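Local coordinates for Sqt1 (PDB 4ZOY), which probably acts as a WD40-repeat chaperone in ribosome biogenesis, capturing a newly made ribosomal protein while it is still being translated, at residues A[11-21]-A[32-40]; A[142-150]-A[192-202]. One frame throughout, in Å; residues are numbered along the deposited sequence.

Both contacts belong to a propeller of eight four-stranded antiparallel sheets, but they join its parts differently. Interaction 1 lies mainly within one blade, pairing hairpin strands 18-23 and 30-36, with the loop that enters from the neighbouring blade; its centre is about 18 Å from the centre of the chain, and its loop end reaches the surface. Interaction 2, its centre about 8 Å from that point, joins the innermost strands of two successive blades, 142-147 and 193-198, through side chains laid on the opposing backbone. Backbone hydrogen bonds, a buried histidine-threonine pair and a water-linked carboxylate dominate interaction 1; indole faces on backbone and cysteine sulfur, with side-chain N-H bonds to carbonyl oxygens, dominate interaction 2.

Interaction 1. Residues A[11-21]-A[32-40]; sequences FDGHKDSVFAI and ATGGSEGDA
His14 meets Thr33 through NE2 and OG1, which lie 2.8 Å apart in a nearly straight hydrogen bond (174°), the oxygen at the imidazole edge. Thr33 OG1 sits between its backbone N and carbonyl carbon (chi1 58°); this turns the hydroxyl to the histidine and leaves CG2 against the CG1 and CD1 of Ile21. Val18 CG1 lies 3.7 Å above one face of the His14 ring, toward its rim. At the other nitrogen, ND1, a water also hydrogen-bonded to Glu37 OE1 holds the ring, which fixes its rotation from both ends. Although the Glu37 CB points away, the side chain folds back at chi2 (-70°), and OE1 accepts from Lys15 N at 2.9 Å, on the syn side but out of the carboxylate plane. OE2 lies alongside CG and CD of Lys15 and takes a second water, shared with Gly13 O.

Beneath these side chains runs the antiparallel hairpin of a WD40 blade, and Gly13-His14 is consistent with the Gly-His signature of WD40 repeats. A classic beta bulge interrupts the hairpin: Gly34 O accepts from Ala20 N at 3.0 Å and, weakly, from Phe19 N. Past the bulge, Ser36 N reaches Ser17 O at 2.8 Å; a side chain on Gly35 would collide with that oxygen. Ser36 OG accepts from Gly38 N in an ST turn, near which Asp16 OD2 and Asp39 OD2 approach to 3.1 Å, a closeness that may favour protonation of one carboxylate. Farther out, Tyr48 packs edge-to-face with Phe11 and His14, while Asp474 binds Ser17 OG.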
ATOM      1  N   PHE A  11     -11.629 -16.715  -5.761  1.00 18.38           N
ATOM      2  CA  PHE A  11     -12.000 -16.268  -7.090  1.00 18.66           C
ATOM      3  C   PHE A  11     -10.854 -16.582  -8.027  1.00 22.04           C
ATOM      4  O   PHE A  11      -9.727 -16.136  -7.807  1.00 17.86           O
ATOM      5  CB  PHE A  11     -12.324 -14.778  -7.103  1.00 19.17           C
ATOM      6  CG  PHE A  11     -12.521 -14.220  -8.479  1.00 21.04           C
ATOM      7  CD1 PHE A  11     -13.580 -14.645  -9.267  1.00 22.74           C
ATOM      8  CD2 PHE A  11     -11.652 -13.268  -8.987  1.00 20.75           C
ATOM      9  CE1 PHE A  11     -13.759 -14.133 -10.543  1.00 26.68           C
ATOM     10  CE2 PHE A  11     -11.828 -12.750 -10.256  1.00 23.24           C
ATOM     11  CZ  PHE A  11     -12.887 -13.180 -11.036  1.00 24.03           C
ATOM     12  N   ASP A  12     -11.125 -17.366  -9.068  1.00 21.66           N
ATOM     13  CA  ASP A  12     -10.064 -17.806  -9.957  1.00 21.75           C
ATOM     14  C   ASP A  12     -10.197 -17.240 -11.371  1.00 18.11           C
ATOM     15  O   ASP A  12      -9.546 -17.736 -12.293  1.00 22.12           O
ATOM     16  CB  ASP A  12     -10.027 -19.339 -10.008  1.00 20.30           C
ATOM     17  CG  ASP A  12     -11.253 -19.922 -10.677  1.00 27.37           C
ATOM     18  OD1 ASP A  12     -12.372 -19.452 -10.384  1.00 26.13           O
ATOM     19  OD2 ASP A  12     -11.094 -20.836 -11.513  1.00 40.06           O
ATOM     20  N   GLY A  13     -11.003 -16.191 -11.536  1.00 19.31           N
ATOM     21  CA  GLY A  13     -11.240 -15.604 -12.848  1.00 21.46           C
ATOM     22  C   GLY A  13     -10.046 -14.994 -13.565  1.00 23.51           C
ATOM     23  O   GLY A  13      -9.968 -15.026 -14.792  1.00 22.11           O
ATOM     24  N   HIS A  14      -9.112 -14.411 -12.821  1.00 17.78           N
ATOM     25  CA  HIS A  14      -7.915 -13.859 -13.453  1.00 19.79           C
ATOM     26  C   HIS A  14      -7.131 -14.957 -14.162  1.00 18.00           C
ATOM     27  O   HIS A  14      -6.989 -16.057 -13.641  1.00 19.77           O
ATOM     28  CB  HIS A  14      -7.016 -13.168 -12.419  1.00 15.82           C
ATOM     29  CG  HIS A  14      -7.617 -11.937 -11.817  1.00 17.97           C
ATOM     30  ND1 HIS A  14      -7.496 -10.692 -12.399  1.00 17.56           N
ATOM     31  CD2 HIS A  14      -8.328 -11.752 -10.679  1.00 16.71           C
ATOM     32  CE1 HIS A  14      -8.111  -9.796 -11.650  1.00 16.74           C
ATOM     33  NE2 HIS A  14      -8.621 -10.412 -10.595  1.00 15.78           N
ATOM     34  N   LYS A  15      -6.611 -14.664 -15.349  1.00 19.23           N
ATOM     35  CA  LYS A  15      -5.881 -15.688 -16.091  1.00 20.04           C
ATOM     36  C   LYS A  15      -4.421 -15.765 -15.677  1.00 19.97           C
ATOM     37  O   LYS A  15      -3.754 -16.776 -15.890  1.00 21.36           O
ATOM     38  CB  LYS A  15      -5.975 -15.441 -17.596  1.00 19.45           C
ATOM     39  CG  LYS A  15      -7.395 -15.500 -18.128  1.00 22.76           C
ATOM     40  CD  LYS A  15      -7.433 -15.282 -19.630  1.00 25.48           C
ATOM     41  CE  LYS A  15      -8.848 -15.390 -20.162  1.00 37.63           C
ATOM     42  NZ  LYS A  15      -8.885 -15.148 -21.629  1.00 41.08           N
ATOM     43  N   ASP A  16      -3.911 -14.692 -15.082  1.00 18.26           N
ATOM     44  CA  ASP A  16      -2.536 -14.702 -14.623  1.00 18.71           C
ATOM     45  C   ASP A  16      -2.418 -13.784 -13.407  1.00 15.92           C
ATOM     46  O   ASP A  16      -3.430 -13.447 -12.796  1.00 17.78           O
ATOM     47  CB  ASP A  16      -1.578 -14.277 -15.749  1.00 15.19           C
ATOM     48  CG  ASP A  16      -0.222 -14.948 -15.646  1.00 16.37           C
ATOM     49  OD1 ASP A  16       0.163 -15.451 -14.567  1.00 17.83           O
ATOM     50  OD2 ASP A  16       0.497 -14.992 -16.668  1.00 24.17           O
ATOM     51  N   SER A  17      -1.185 -13.411 -13.074  1.00 16.19           N
ATOM     52  CA  SER A  17      -0.854 -12.662 -11.859  1.00 17.19           C
ATOM     53  C   SER A  17      -1.865 -11.601 -11.477  1.00 14.04           C
ATOM     54  O   SER A  17      -2.225 -10.747 -12.286  1.00 15.95           O
ATOM     55  CB  SER A  17       0.500 -11.980 -12.021  1.00 18.10           C
ATOM     56  OG  SER A  17       1.501 -12.897 -12.430  1.00 17.63           O
ATOM     57  N   VAL A  18      -2.304 -11.654 -10.224  1.00 13.63           N
ATOM     58  CA  VAL A  18      -3.186 -10.631  -9.682  1.00 14.29           C
ATOM     59  C   VAL A  18      -2.322  -9.672  -8.857  1.00 15.12           C
ATOM     60  O   VAL A  18      -1.900 -10.002  -7.745  1.00 14.79           O
ATOM     61  CB  VAL A  18      -4.322 -11.230  -8.823  1.00 13.49           C
ATOM     62  CG1 VAL A  18      -5.454 -10.225  -8.704  1.00 15.41           C
ATOM     63  CG2 VAL A  18      -4.865 -12.526  -9.460  1.00 15.55           C
ATOM     64  N   PHE A  19      -2.043  -8.501  -9.434  1.00 14.91           N
ATOM     65  CA  PHE A  19      -1.066  -7.565  -8.873  1.00 13.80           C
ATOM     66  C   PHE A  19      -1.641  -6.593  -7.866  1.00 14.37           C
ATOM     67  O   PHE A  19      -0.905  -6.080  -7.021  1.00 14.85           O
ATOM     68  CB  PHE A  19      -0.412  -6.735  -9.983  1.00 13.88           C
ATOM     69  CG  PHE A  19       0.488  -7.520 -10.896  1.00 15.74           C
ATOM     70  CD1 PHE A  19       1.584  -8.195 -10.400  1.00 18.85           C
ATOM     71  CD2 PHE A  19       0.258  -7.531 -12.259  1.00 20.52           C
ATOM     72  CE1 PHE A  19       2.429  -8.900 -11.253  1.00 20.72           C
ATOM     73  CE2 PHE A  19       1.096  -8.230 -13.112  1.00 21.23           C
ATOM     74  CZ  PHE A  19       2.176  -8.914 -12.606  1.00 20.70           C
ATOM     75  N   ALA A  20      -2.935  -6.310  -7.981  1.00 14.28           N
ATOM     76  CA  ALA A  20      -3.522  -5.187  -7.258  1.00 13.30           C
ATOM     77  C   ALA A  20      -4.846  -5.526  -6.618  1.00 12.99           C
ATOM     78  O   ALA A  20      -5.610  -6.369  -7.130  1.00 14.07           O
ATOM     79  CB  ALA A  20      -3.694  -4.002  -8.204  1.00 16.31           C
ATOM     80  N   ILE A  21      -5.135  -4.864  -5.499  1.00 13.92           N
ATOM     81  CA  ILE A  21      -6.400  -5.047  -4.815  1.00 13.36           C
ATOM     82  C   ILE A  21      -6.773  -3.764  -4.081  1.00 13.39           C
ATOM     83  O   ILE A  21      -5.904  -3.070  -3.540  1.00 17.04           O
ATOM     84  CB  ILE A  21      -6.344  -6.249  -3.844  1.00 13.31           C
ATOM     85  CG1 ILE A  21      -7.672  -6.448  -3.110  1.00 14.74           C
ATOM     86  CG2 ILE A  21      -5.165  -6.124  -2.865  1.00 14.88           C
ATOM     87  CD1 ILE A  21      -7.785  -7.817  -2.397  1.00 15.41           C
ATOM     88  N   ALA A  32     -12.045  -4.853  -5.206  1.00 16.24           N
ATOM     89  CA  ALA A  32     -11.624  -4.910  -6.598  1.00 16.97           C
ATOM     90  C   ALA A  32     -10.251  -5.559  -6.716  1.00 17.41           C
ATOM     91  O   ALA A  32      -9.364  -5.301  -5.904  1.00 16.20           O
ATOM     92  CB  ALA A  32     -11.603  -3.515  -7.208  1.00 19.61           C
ATOM     93  N   THR A  33     -10.073  -6.398  -7.736  1.00 15.39           N
ATOM     94  CA  THR A  33      -8.801  -7.067  -7.963  1.00 13.87           C
ATOM     95  C   THR A  33      -8.370  -6.853  -9.403  1.00 15.05           C
ATOM     96  O   THR A  33      -9.201  -6.694 -10.281  1.00 16.19           O
ATOM     97  CB  THR A  33      -8.881  -8.580  -7.635  1.00 15.75           C
ATOM     98  OG1 THR A  33      -9.894  -9.194  -8.441  1.00 17.11           O
ATOM     99  CG2 THR A  33      -9.231  -8.780  -6.170  1.00 15.35           C
ATOM    100  N   GLY A  34      -7.070  -6.833  -9.649  1.00 14.08           N
ATOM    101  CA  GLY A  34      -6.586  -6.474 -10.966  1.00 15.41           C
ATOM    102  C   GLY A  34      -5.235  -7.089 -11.269  1.00 14.06           C
ATOM    103  O   GLY A  34      -4.369  -7.213 -10.401  1.00 16.10           O
ATOM    104  N   GLY A  35      -5.031  -7.475 -12.524  1.00 14.90           N
ATOM    105  CA  GLY A  35      -3.731  -7.993 -12.884  1.00 14.74           C
ATOM    106  C   GLY A  35      -3.520  -8.242 -14.359  1.00 16.12           C
ATOM    107  O   GLY A  35      -4.041  -7.512 -15.224  1.00 16.71           O
ATOM    108  N   SER A  36      -2.745  -9.289 -14.617  1.00 16.46           N
ATOM    109  CA  SER A  36      -2.292  -9.652 -15.956  1.00 17.38           C
ATOM    110  C   SER A  36      -3.079 -10.843 -16.474  1.00 18.05           C
ATOM    111  O   SER A  36      -3.406 -11.750 -15.715  1.00 18.54           O
ATOM    112  CB  SER A  36      -0.801  -9.969 -15.923  1.00 18.74           C
ATOM    113  OG  SER A  36      -0.387 -10.597 -17.138  1.00 20.47           O
ATOM    114  N   GLU A  37      -3.373 -10.851 -17.769  1.00 17.84           N
ATOM    115  CA  GLU A  37      -4.092 -11.980 -18.349  1.00 18.18           C
ATOM    116  C   GLU A  37      -3.171 -12.968 -19.036  1.00 21.02           C
ATOM    117  O   GLU A  37      -3.639 -13.940 -19.630  1.00 23.26           O
ATOM    118  CB  GLU A  37      -5.150 -11.490 -19.332  1.00 20.46           C
ATOM    119  CG  GLU A  37      -6.323 -10.799 -18.655  1.00 19.13           C
ATOM    120  CD  GLU A  37      -7.200 -11.755 -17.861  1.00 22.12           C
ATOM    121  OE1 GLU A  37      -6.833 -12.120 -16.720  1.00 22.71           O
ATOM    122  OE2 GLU A  37      -8.269 -12.141 -18.374  1.00 23.40           O
ATOM    123  N   GLY A  38      -1.869 -12.743 -18.931  1.00 18.34           N
ATOM    124  CA  GLY A  38      -0.904 -13.657 -19.513  1.00 22.82           C
ATOM    125  C   GLY A  38       0.463 -13.046 -19.707  1.00 21.39           C
ATOM    126  O   GLY A  38       0.676 -11.872 -19.413  1.00 25.39           O
ATOM    127  N   ASP A  39       1.394 -13.843 -20.222  1.00 25.45           N
ATOM    128  CA  ASP A  39       2.777 -13.396 -20.332  1.00 28.07           C
ATOM    129  C   ASP A  39       3.194 -13.019 -21.743  1.00 27.16           C
ATOM    130  O   ASP A  39       4.318 -12.577 -21.953  1.00 31.62           O
ATOM    131  CB  ASP A  39       3.706 -14.472 -19.791  1.00 29.14           C
ATOM    132  CG  ASP A  39       3.471 -14.736 -18.329  1.00 23.82           C
ATOM    133  OD1 ASP A  39       3.521 -13.775 -17.531  1.00 27.40           O
ATOM    134  OD2 ASP A  39       3.209 -15.903 -17.973  1.00 21.34           O
ATOM    135  N   ALA A  40       2.287 -13.194 -22.696  1.00 25.23           N
ATOM    136  CA  ALA A  40       2.532 -12.725 -24.054  1.00 32.58           C
ATOM    137  C   ALA A  40       2.779 -11.221 -24.027  1.00 39.57           C
ATOM    138  O   ALA A  40       2.237 -10.514 -23.174  1.00 33.93           O
ATOM    139  CB  ALA A  40       1.362 -13.060 -24.958  1.00 32.60           C
TER
HETATM  140  O   HOH W   1     -10.065 -13.069 -16.788  1.00 25.31           O
HETATM  141  O   HOH W   2      -5.717 -10.708 -14.687  1.00 19.53           O
HETATM  142  O   HOH W   3       2.849 -11.974 -14.728  1.00 32.28           O

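Interaction 2. Residues A[142-150]-A[192-202]; sequences INWFAPCPS and PCTAGAWSPDG
Trp144 and Trp198 reach across from opposite strands, each indole meeting the backbone of the other segment with a face. Over Trp144 lie Ala195 C and Gly196 N, and Gly196 CA makes a CH-pi contact 3.7 Å from the six-membered ring centroid; a CB on Gly196 would collide with CH2 of Trp144. With chi1 at 56°, CG of Trp144 sits between its backbone N and carbonyl carbon, which lays the indole over Ala195-Gly196 and brings NE1, at the ring edge, into a weak hydrogen bond with Cys193 SG at 3.4 Å. Cys148 spans one face of Trp198, CA over the five-membered ring and SG 3.8 Å from the centroid of the six-membered one. At its edge, NE1 donates to Ala146 O at 2.9 Å; the acceptor lies in the indole plane, whereas the donor stands well above the carbonyl plane (68°). Ala146 CB touches CD1 at 3.7 Å, and Pro149 CD leans obliquely on the CB of Trp198. Were Trp198 an alanine, the Cys148 sulfur and Pro149 would probably lose the surface they pack on, and Ala146 O this indole donor.

Asn143 ND2 adds a straight bond to Cys193 O (2.9 Å, 165°), in its own amide plane though above the Cys193 carbonyl plane. Beyond the strands, the type I turn Ser199-Gly202 meets Cys148-Ser150, where waters link Pro149 O to Pro200 O and Ser150 OG, also hydrogen-bonded to Asp152 N, to Asp201 O. The strand axes run parallel 6.4 Å apart, too far for sheet pairing, as expected of inner strands from adjacent propeller blades. Trp198 also touches Ala158 of strand 156-161 and Leu205 of strand 204-209, while Ala195 and Ala197 pack on Val255 in strand 252-257, of the next blade.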
ATOM      1  N   ILE A 142       2.033   3.097 -14.713  1.00 16.46           N
ATOM      2  CA  ILE A 142       1.654   3.442 -13.341  1.00 17.04           C
ATOM      3  C   ILE A 142       2.153   2.410 -12.331  1.00 20.10           C
ATOM      4  O   ILE A 142       1.833   1.228 -12.443  1.00 21.40           O
ATOM      5  CB  ILE A 142       0.141   3.570 -13.217  1.00 16.87           C
ATOM      6  CG1 ILE A 142      -0.344   4.775 -14.039  1.00 19.21           C
ATOM      7  CG2 ILE A 142      -0.259   3.739 -11.753  1.00 17.28           C
ATOM      8  CD1 ILE A 142      -1.838   4.806 -14.275  1.00 16.51           C
ATOM      9  N   ASN A 143       2.901   2.865 -11.329  1.00 16.72           N
ATOM     10  CA  ASN A 143       3.491   1.969 -10.335  1.00 15.42           C
ATOM     11  C   ASN A 143       2.665   1.807  -9.063  1.00 17.91           C
ATOM     12  O   ASN A 143       2.710   0.752  -8.423  1.00 18.67           O
ATOM     13  CB  ASN A 143       4.897   2.446  -9.968  1.00 15.55           C
ATOM     14  CG  ASN A 143       5.878   2.220 -11.084  1.00 18.63           C
ATOM     15  OD1 ASN A 143       5.642   1.382 -11.953  1.00 21.33           O
ATOM     16  ND2 ASN A 143       6.985   2.954 -11.072  1.00 19.00           N
ATOM     17  N   TRP A 144       1.915   2.845  -8.693  1.00 14.87           N
ATOM     18  CA  TRP A 144       1.141   2.821  -7.458  1.00 13.79           C
ATOM     19  C   TRP A 144       0.099   3.930  -7.453  1.00 13.65           C
ATOM     20  O   TRP A 144       0.247   4.927  -8.159  1.00 14.16           O
ATOM     21  CB  TRP A 144       2.059   2.955  -6.217  1.00 13.44           C
ATOM     22  CG  TRP A 144       2.936   4.182  -6.220  1.00 13.64           C
ATOM     23  CD1 TRP A 144       4.234   4.258  -6.648  1.00 14.43           C
ATOM     24  CD2 TRP A 144       2.571   5.514  -5.814  1.00 12.67           C
ATOM     25  NE1 TRP A 144       4.709   5.544  -6.507  1.00 13.55           N
ATOM     26  CE2 TRP A 144       3.704   6.333  -6.009  1.00 13.62           C
ATOM     27  CE3 TRP A 144       1.407   6.086  -5.283  1.00 12.87           C
ATOM     28  CZ2 TRP A 144       3.695   7.697  -5.717  1.00 12.99           C
ATOM     29  CZ3 TRP A 144       1.404   7.441  -4.989  1.00 13.71           C
ATOM     30  CH2 TRP A 144       2.540   8.227  -5.208  1.00 13.06           C
ATOM     31  N   PHE A 145      -0.943   3.719  -6.652  1.00 13.38           N
ATOM     32  CA  PHE A 145      -1.963   4.719  -6.322  1.00 13.77           C
ATOM     33  C   PHE A 145      -1.956   4.970  -4.828  1.00 14.09           C
ATOM     34  O   PHE A 145      -1.719   4.047  -4.052  1.00 14.81           O
ATOM     35  CB  PHE A 145      -3.376   4.248  -6.663  1.00 14.60           C
ATOM     36  CG  PHE A 145      -3.732   4.272  -8.117  1.00 15.24           C
ATOM     37  CD1 PHE A 145      -3.087   5.096  -9.015  1.00 19.41           C
ATOM     38  CD2 PHE A 145      -4.771   3.475  -8.568  1.00 16.25           C
ATOM     39  CE1 PHE A 145      -3.462   5.103 -10.364  1.00 19.66           C
ATOM     40  CE2 PHE A 145      -5.143   3.485  -9.895  1.00 16.19           C
ATOM     41  CZ  PHE A 145      -4.499   4.304 -10.786  1.00 17.24           C
ATOM     42  N   ALA A 146      -2.317   6.181  -4.415  1.00 13.39           N
ATOM     43  CA  ALA A 146      -2.597   6.436  -3.004  1.00 13.28           C
ATOM     44  C   ALA A 146      -3.681   7.493  -2.893  1.00 13.49           C
ATOM     45  O   ALA A 146      -3.489   8.615  -3.374  1.00 13.66           O
ATOM     46  CB  ALA A 146      -1.331   6.887  -2.268  1.00 14.17           C
ATOM     47  N   PRO A 147      -4.824   7.146  -2.294  1.00 15.18           N
ATOM     48  CA  PRO A 147      -5.874   8.155  -2.135  1.00 13.96           C
ATOM     49  C   PRO A 147      -5.507   9.146  -1.037  1.00 13.70           C
ATOM     50  O   PRO A 147      -4.909   8.780  -0.026  1.00 14.20           O
ATOM     51  CB  PRO A 147      -7.109   7.328  -1.759  1.00 15.18           C
ATOM     52  CG  PRO A 147      -6.533   6.118  -1.048  1.00 15.62           C
ATOM     53  CD  PRO A 147      -5.239   5.823  -1.785  1.00 14.83           C
ATOM     54  N   CYS A 148      -5.873  10.402  -1.245  1.00 14.94           N
ATOM     55  CA  CYS A 148      -5.626  11.453  -0.285  1.00 15.05           C
ATOM     56  C   CYS A 148      -6.542  11.325   0.928  1.00 13.84           C
ATOM     57  O   CYS A 148      -7.751  11.297   0.770  1.00 14.85           O
ATOM     58  CB  CYS A 148      -5.850  12.763  -0.985  1.00 12.85           C
ATOM     59  SG  CYS A 148      -5.535  14.197   0.098  1.00 60.59           S
ATOM     60  N   PRO A 149      -5.975  11.263   2.145  1.00 12.69           N
ATOM     61  CA  PRO A 149      -6.823  11.161   3.339  1.00 12.94           C
ATOM     62  C   PRO A 149      -7.347  12.502   3.885  1.00 18.59           C
ATOM     63  O   PRO A 149      -8.030  12.485   4.915  1.00 23.40           O
ATOM     64  CB  PRO A 149      -5.886  10.524   4.372  1.00 14.94           C
ATOM     65  CG  PRO A 149      -4.534  11.069   3.998  1.00 15.07           C
ATOM     66  CD  PRO A 149      -4.543  11.144   2.468  1.00 14.99           C
ATOM     67  N   SER A 150      -7.026  13.627   3.252  1.00 14.09           N
ATOM     68  CA  SER A 150      -7.539  14.929   3.733  1.00 15.62           C
ATOM     69  C   SER A 150      -9.051  14.998   3.605  1.00 21.19           C
ATOM     70  O   SER A 150      -9.585  14.834   2.511  1.00 19.82           O
ATOM     71  CB  SER A 150      -6.933  16.093   2.963  1.00 16.36           C
ATOM     72  OG  SER A 150      -7.567  17.318   3.369  1.00 18.78           O
ATOM     73  N   PRO A 192      12.413   5.521 -11.898  1.00 19.63           N
ATOM     74  CA  PRO A 192      11.072   5.054 -11.519  1.00 18.19           C
ATOM     75  C   PRO A 192      10.673   5.452 -10.101  1.00 15.52           C
ATOM     76  O   PRO A 192      11.457   5.320  -9.160  1.00 18.40           O
ATOM     77  CB  PRO A 192      11.186   3.536 -11.638  1.00 20.01           C
ATOM     78  CG  PRO A 192      12.206   3.346 -12.730  1.00 19.45           C
ATOM     79  CD  PRO A 192      13.199   4.462 -12.560  1.00 19.67           C
ATOM     80  N   CYS A 193       9.458   5.970  -9.968  1.00 16.30           N
ATOM     81  CA  CYS A 193       8.906   6.287  -8.661  1.00 16.74           C
ATOM     82  C   CYS A 193       8.244   5.035  -8.100  1.00 15.69           C
ATOM     83  O   CYS A 193       7.239   4.553  -8.633  1.00 16.92           O
ATOM     84  CB  CYS A 193       7.909   7.437  -8.763  1.00 16.22           C
ATOM     85  SG  CYS A 193       7.157   7.852  -7.170  1.00 15.62           S
ATOM     86  N   THR A 194       8.827   4.497  -7.037  1.00 15.26           N
ATOM     87  CA  THR A 194       8.503   3.148  -6.584  1.00 16.45           C
ATOM     88  C   THR A 194       7.393   3.085  -5.544  1.00 14.81           C
ATOM     89  O   THR A 194       6.727   2.056  -5.410  1.00 16.44           O
ATOM     90  CB  THR A 194       9.742   2.471  -5.987  1.00 16.09           C
ATOM     91  OG1 THR A 194      10.344   3.365  -5.048  1.00 16.12           O
ATOM     92  CG2 THR A 194      10.742   2.149  -7.079  1.00 17.36           C
ATOM     93  N   ALA A 195       7.197   4.174  -4.801  1.00 13.65           N
ATOM     94  CA  ALA A 195       6.207   4.188  -3.727  1.00 12.68           C
ATOM     95  C   ALA A 195       5.842   5.601  -3.324  1.00 14.07           C
ATOM     96  O   ALA A 195       6.631   6.537  -3.507  1.00 15.21           O
ATOM     97  CB  ALA A 195       6.714   3.414  -2.489  1.00 13.74           C
ATOM     98  N   GLY A 196       4.658   5.732  -2.733  1.00 13.06           N
ATOM     99  CA  GLY A 196       4.164   7.001  -2.224  1.00 12.67           C
ATOM    100  C   GLY A 196       3.300   6.823  -1.000  1.00 13.44           C
ATOM    101  O   GLY A 196       2.642   5.798  -0.833  1.00 16.07           O
ATOM    102  N   ALA A 197       3.296   7.835  -0.138  1.00 12.88           N
ATOM    103  CA  ALA A 197       2.471   7.832   1.057  1.00 12.10           C
ATOM    104  C   ALA A 197       2.103   9.248   1.433  1.00 13.72           C
ATOM    105  O   ALA A 197       2.946  10.140   1.447  1.00 14.74           O
ATOM    106  CB  ALA A 197       3.186   7.141   2.212  1.00 16.42           C
ATOM    107  N   TRP A 198       0.839   9.440   1.762  1.00 13.24           N
ATOM    108  CA  TRP A 198       0.402  10.741   2.253  1.00 14.45           C
ATOM    109  C   TRP A 198       0.668  10.881   3.734  1.00 13.85           C
ATOM    110  O   TRP A 198       0.640   9.896   4.472  1.00 15.50           O
ATOM    111  CB  TRP A 198      -1.091  10.928   2.019  1.00 15.62           C
ATOM    112  CG  TRP A 198      -1.535  11.009   0.578  1.00 13.90           C
ATOM    113  CD1 TRP A 198      -1.869   9.964  -0.243  1.00 14.78           C
ATOM    114  CD2 TRP A 198      -1.772  12.202  -0.179  1.00 13.33           C
ATOM    115  NE1 TRP A 198      -2.254  10.433  -1.479  1.00 14.19           N
ATOM    116  CE2 TRP A 198      -2.204  11.805  -1.463  1.00 14.22           C
ATOM    117  CE3 TRP A 198      -1.625  13.567   0.094  1.00 14.25           C
ATOM    118  CZ2 TRP A 198      -2.515  12.732  -2.462  1.00 14.26           C
ATOM    119  CZ3 TRP A 198      -1.931  14.480  -0.897  1.00 15.39           C
ATOM    120  CH2 TRP A 198      -2.372  14.059  -2.160  1.00 16.44           C
ATOM    121  N   SER A 199       0.874  12.113   4.184  1.00 14.72           N
ATOM    122  CA  SER A 199       0.761  12.381   5.610  1.00 14.50           C
ATOM    123  C   SER A 199      -0.699  12.191   6.050  1.00 15.65           C
ATOM    124  O   SER A 199      -1.611  12.326   5.238  1.00 15.65           O
ATOM    125  CB  SER A 199       1.252  13.799   5.936  1.00 16.00           C
ATOM    126  OG  SER A 199       0.488  14.795   5.248  1.00 15.61           O
ATOM    127  N   PRO A 200      -0.931  11.885   7.331  1.00 16.04           N
ATOM    128  CA  PRO A 200      -2.304  11.649   7.799  1.00 16.62           C
ATOM    129  C   PRO A 200      -3.255  12.825   7.570  1.00 16.30           C
ATOM    130  O   PRO A 200      -4.448  12.573   7.359  1.00 19.47           O
ATOM    131  CB  PRO A 200      -2.118  11.375   9.297  1.00 20.43           C
ATOM    132  CG  PRO A 200      -0.738  10.765   9.372  1.00 22.73           C
ATOM    133  CD  PRO A 200       0.070  11.533   8.357  1.00 15.75           C
ATOM    134  N   ASP A 201      -2.763  14.062   7.579  1.00 14.64           N
ATOM    135  CA  ASP A 201      -3.651  15.190   7.294  1.00 15.71           C
ATOM    136  C   ASP A 201      -3.865  15.405   5.793  1.00 16.90           C
ATOM    137  O   ASP A 201      -4.610  16.293   5.386  1.00 16.93           O
ATOM    138  CB  ASP A 201      -3.144  16.486   7.957  1.00 16.31           C
ATOM    139  CG  ASP A 201      -1.801  16.967   7.428  1.00 16.61           C
ATOM    140  OD1 ASP A 201      -1.279  16.445   6.423  1.00 15.65           O
ATOM    141  OD2 ASP A 201      -1.247  17.916   8.042  1.00 19.34           O
ATOM    142  N   GLY A 202      -3.229  14.576   4.971  1.00 14.16           N
ATOM    143  CA  GLY A 202      -3.404  14.655   3.531  1.00 14.70           C
ATOM    144  C   GLY A 202      -2.792  15.873   2.862  1.00 14.99           C
ATOM    145  O   GLY A 202      -3.054  16.123   1.687  1.00 15.40           O
TER
HETATM  146  O   HOH W   4      -6.836  13.594   7.350  1.00 31.65           O
HETATM  147  O   HOH W   5      -6.323  18.208   5.586  1.00 23.47           O